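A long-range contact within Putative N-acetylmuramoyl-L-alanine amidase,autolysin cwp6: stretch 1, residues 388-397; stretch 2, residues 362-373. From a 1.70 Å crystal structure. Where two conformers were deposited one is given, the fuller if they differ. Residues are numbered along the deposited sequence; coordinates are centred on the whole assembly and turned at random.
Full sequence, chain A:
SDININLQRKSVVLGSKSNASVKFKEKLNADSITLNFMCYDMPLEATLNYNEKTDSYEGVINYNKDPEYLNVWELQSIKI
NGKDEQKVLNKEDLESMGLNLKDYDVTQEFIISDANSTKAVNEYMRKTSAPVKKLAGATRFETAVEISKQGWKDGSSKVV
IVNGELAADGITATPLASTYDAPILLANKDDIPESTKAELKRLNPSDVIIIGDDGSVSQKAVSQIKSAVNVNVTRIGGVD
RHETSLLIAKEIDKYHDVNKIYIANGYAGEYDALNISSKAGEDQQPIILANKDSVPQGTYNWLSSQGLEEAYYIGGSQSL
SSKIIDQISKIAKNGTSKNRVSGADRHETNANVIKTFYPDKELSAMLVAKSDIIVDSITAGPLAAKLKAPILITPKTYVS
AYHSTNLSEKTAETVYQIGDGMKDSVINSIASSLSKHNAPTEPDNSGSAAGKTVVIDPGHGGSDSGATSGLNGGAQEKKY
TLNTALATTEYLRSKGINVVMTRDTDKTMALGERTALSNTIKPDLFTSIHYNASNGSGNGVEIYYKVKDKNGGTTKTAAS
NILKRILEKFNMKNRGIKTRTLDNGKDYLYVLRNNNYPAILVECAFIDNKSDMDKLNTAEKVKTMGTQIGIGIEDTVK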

# COMPACT_ATOMS: atom_id res chain seq x y z
N LYS A 388 -6.21 -10.50 -4.88
CA LYS A 388 -5.03 -10.24 -5.70
C LYS A 388 -4.91 -8.71 -5.90
O LYS A 388 -4.78 -8.22 -7.05
CB LYS A 388 -5.08 -11.02 -7.01
CG LYS A 388 -5.19 -12.56 -6.75
CD LYS A 388 -5.13 -13.27 -8.12
CE LYS A 388 -5.21 -14.80 -8.10
NZ LYS A 388 -4.31 -15.37 -7.09
N ALA A 389 -4.97 -7.99 -4.81
CA ALA A 389 -4.98 -6.52 -4.74
C ALA A 389 -3.98 -6.03 -3.68
O ALA A 389 -3.67 -6.73 -2.72
CB ALA A 389 -6.38 -6.02 -4.37
N PRO A 390 -3.45 -4.82 -3.84
CA PRO A 390 -2.49 -4.27 -2.87
C PRO A 390 -3.11 -3.63 -1.67
O PRO A 390 -4.28 -3.21 -1.67
CB PRO A 390 -1.74 -3.20 -3.69
CG PRO A 390 -2.83 -2.75 -4.78
CD PRO A 390 -3.68 -3.98 -5.05
N ILE A 391 -2.30 -3.52 -0.61
CA ILE A 391 -2.71 -2.74 0.54
C ILE A 391 -1.92 -1.40 0.45
O ILE A 391 -0.69 -1.41 0.29
CB ILE A 391 -2.32 -3.46 1.85
CG1 ILE A 391 -3.23 -4.73 2.00
CG2 ILE A 391 -2.51 -2.52 3.08
CD1 ILE A 391 -2.77 -5.61 3.22
N LEU A 392 -2.63 -0.29 0.54
CA LEU A 392 -2.03 1.04 0.59
C LEU A 392 -2.09 1.50 2.01
O LEU A 392 -3.15 1.35 2.63
CB LEU A 392 -2.88 1.97 -0.28
CG LEU A 392 -2.25 3.38 -0.41
CD1 LEU A 392 -2.49 3.88 -1.80
CD2 LEU A 392 -2.91 4.28 0.67
N ILE A 393 -0.98 2.05 2.57
CA ILE A 393 -1.08 2.55 3.92
C ILE A 393 -0.85 4.09 3.90
O ILE A 393 -0.06 4.57 3.10
CB ILE A 393 -0.05 1.91 4.90
CG1 ILE A 393 1.40 2.05 4.38
CG2 ILE A 393 -0.42 0.38 5.05
CD1 ILE A 393 2.47 1.56 5.45
N THR A 394 -1.53 4.81 4.77
CA THR A 394 -1.37 6.27 4.78
C THR A 394 -1.86 6.69 6.12
O THR A 394 -2.61 5.99 6.79
CB THR A 394 -2.16 6.89 3.62
OG1 THR A 394 -1.71 8.24 3.42
CG2 THR A 394 -3.70 6.87 3.86
N PRO A 395 -1.41 7.87 6.60
CA PRO A 395 -1.90 8.28 7.91
C PRO A 395 -3.40 8.58 7.91
O PRO A 395 -3.99 8.82 6.88
CB PRO A 395 -1.03 9.55 8.23
CG PRO A 395 0.21 9.34 7.43
CD PRO A 395 -0.34 8.77 6.12
N LYS A 396 -3.98 8.66 9.10
CA LYS A 396 -5.43 8.90 9.21
C LYS A 396 -5.86 10.25 8.65
O LYS A 396 -6.96 10.36 8.14
CB LYS A 396 -5.84 8.90 10.70
CG LYS A 396 -5.57 7.63 11.43
CD LYS A 396 -6.14 7.78 12.83
CE LYS A 396 -5.06 8.01 13.83
NZ LYS A 396 -5.08 6.95 14.87
N THR A 397 -4.98 11.28 8.73
CA THR A 397 -5.42 12.62 8.32
C THR A 397 -4.92 13.12 6.99
O THR A 397 -5.32 14.21 6.61
CB THR A 397 -5.04 13.64 9.44
OG1 THR A 397 -3.61 13.72 9.46
CG2 THR A 397 -5.53 13.21 10.85
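Stretch 2 (362-373) ELSAMLVAKSDI

Stretch 2 lies beside stretch 1 as a parallel β-strand, the axes of 365-370 and 391-394 approaching to 4.6 Å with a signed crossing angle of -32°. Before it, the chain turns a corner at Ser364, separating this strand from the short extended segment at Glu362 and Leu363. Ile391 pairs with Leu367, Leu392 with Val368, Ile393 with Ala369 and Thr394 with Lys370. The hydrogen bonds alternate as parallel pairing requires: Leu367 N to Pro390 O (2.9 Å), Leu392 N to Leu367 O (2.8 Å), Ala369 N to Leu392 O (3.0 Å), Thr394 N to Ala369 O (3.2 Å) and Ser371 N to Thr394 O (2.9 Å).

Side chains alternate between the faces. Leu367 (m, p) and Ala369 share one with Ile391 (m, t) and Ile393 (p, t). The small Ala369 lies within reach of both isoleucines, its CB 4.3 Å from Ile391 CG2 and 4.3 Å from Ile393 CG2. Leu367 CD1 extends back along the strand to Ala389 CB, 3.8 Å away. On the other face, Val368 (t) places CG1 4.2 Å from Leu392 CD2. Met366 starts with its CA-to-CB bond pointing away, but its t, p, p conformation curls the thioether back, bringing SD to 3.6 Å from Pro390 CG and 3.8 Å from Leu392 CB.

At the N-terminal end, water 1 bridges Ser364 N and Lys388 O, 3.0 Å from each. Ala365 O, packed 3.4 Å from Pro390 CD, finds no polar partner.

Beyond the strand, Ser371 (p) points toward stretch 1, its CB 3.8 Å from Ile393 CB. Lys370 (m, t, m, t) runs alongside Lys396, with CD 3.5 Å from Lys396 CG. Asp372 OD1 forms a salt bridge with Lys396 NZ at 3.1 Å, and water 3 hydrogen-bonds to that same oxygen and to both NZ atoms, joining Lys370 to the pair.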

# COMPACT_ATOMS: atom_id res chain seq x y z
N GLU A 362 -4.82 -0.94 -14.20
CA GLU A 362 -6.20 -1.13 -13.68
C GLU A 362 -6.18 -2.21 -12.61
O GLU A 362 -5.98 -3.38 -12.92
CB GLU A 362 -7.16 -1.52 -14.83
CG GLU A 362 -7.09 -0.45 -15.92
CD GLU A 362 -8.25 -0.50 -16.91
OE1 GLU A 362 -8.76 -1.62 -17.21
OE2 GLU A 362 -8.66 0.60 -17.38
N LEU A 363 -6.35 -1.83 -11.36
CA LEU A 363 -6.31 -2.84 -10.30
C LEU A 363 -7.74 -3.36 -10.06
O LEU A 363 -8.70 -2.66 -10.37
CB LEU A 363 -5.81 -2.17 -9.02
CG LEU A 363 -4.40 -1.53 -9.16
CD1 LEU A 363 -4.17 -0.74 -7.86
CD2 LEU A 363 -3.33 -2.59 -9.44
N SER A 364 -7.87 -4.56 -9.52
CA SER A 364 -9.22 -5.05 -9.22
C SER A 364 -9.68 -4.36 -7.93
O SER A 364 -10.88 -4.24 -7.69
CB SER A 364 -9.17 -6.55 -8.99
OG SER A 364 -8.28 -6.79 -7.90
N ALA A 365 -8.74 -3.93 -7.07
CA ALA A 365 -9.14 -3.29 -5.82
C ALA A 365 -7.97 -2.62 -5.16
O ALA A 365 -6.84 -2.82 -5.60
CB ALA A 365 -9.68 -4.32 -4.86
N MET A 366 -8.23 -1.85 -4.10
CA MET A 366 -7.15 -1.26 -3.31
C MET A 366 -7.61 -1.31 -1.96
O MET A 366 -8.71 -0.85 -1.69
CB MET A 366 -6.84 0.22 -3.70
CG MET A 366 -5.73 0.85 -2.82
SD MET A 366 -4.13 0.35 -3.44
CE MET A 366 -3.92 1.56 -4.78
N LEU A 367 -6.84 -1.92 -1.04
CA LEU A 367 -7.27 -1.96 0.35
C LEU A 367 -6.52 -0.88 1.09
O LEU A 367 -5.29 -0.87 1.04
CB LEU A 367 -6.97 -3.37 1.00
CG LEU A 367 -7.94 -4.53 0.55
CD1 LEU A 367 -7.46 -5.03 -0.84
CD2 LEU A 367 -7.93 -5.71 1.55
N VAL A 368 -7.21 -0.02 1.86
CA VAL A 368 -6.52 1.12 2.48
C VAL A 368 -6.53 1.04 3.98
O VAL A 368 -7.59 1.04 4.57
CB VAL A 368 -7.23 2.44 2.04
CG1 VAL A 368 -6.54 3.66 2.73
CG2 VAL A 368 -7.17 2.57 0.53
N ALA A 369 -5.33 0.95 4.60
CA ALA A 369 -5.20 0.85 6.03
C ALA A 369 -4.38 2.05 6.58
O ALA A 369 -3.60 2.68 5.86
CB ALA A 369 -4.42 -0.44 6.38
N LYS A 370 -4.60 2.35 7.85
CA LYS A 370 -3.89 3.41 8.54
C LYS A 370 -2.46 2.99 8.67
O LYS A 370 -2.21 1.84 9.03
CB LYS A 370 -4.51 3.58 9.93
CG LYS A 370 -5.91 4.19 9.86
CD LYS A 370 -6.59 4.30 11.27
CE LYS A 370 -6.91 2.95 11.86
NZ LYS A 370 -7.25 3.02 13.31
N SER A 371 -1.47 3.88 8.49
CA SER A 371 -0.08 3.44 8.59
C SER A 371 0.48 3.55 9.98
O SER A 371 1.65 3.22 10.18
CB SER A 371 0.80 4.29 7.68
OG SER A 371 0.59 5.66 8.00
N ASP A 372 -0.31 4.02 10.96
CA ASP A 372 0.24 4.13 12.32
C ASP A 372 0.17 2.85 13.11
O ASP A 372 0.76 2.78 14.18
CB ASP A 372 -0.47 5.23 13.15
CG ASP A 372 -1.98 5.13 13.20
OD1 ASP A 372 -2.55 5.33 14.28
OD2 ASP A 372 -2.58 4.90 12.16
N ILE A 373 -0.51 1.84 12.63
CA ILE A 373 -0.55 0.60 13.39
C ILE A 373 -0.12 -0.51 12.46
O ILE A 373 -0.09 -0.30 11.24
CB ILE A 373 -1.96 0.38 13.92
CG1 ILE A 373 -2.97 0.54 12.78
CG2 ILE A 373 -2.25 1.40 15.05
CD1 ILE A 373 -4.37 0.35 13.30
O HOH W 1 -5.31 -5.60 -8.32
O HOH W 2 -6.61 -8.73 -9.05
O HOH W 3 -5.03 4.30 14.48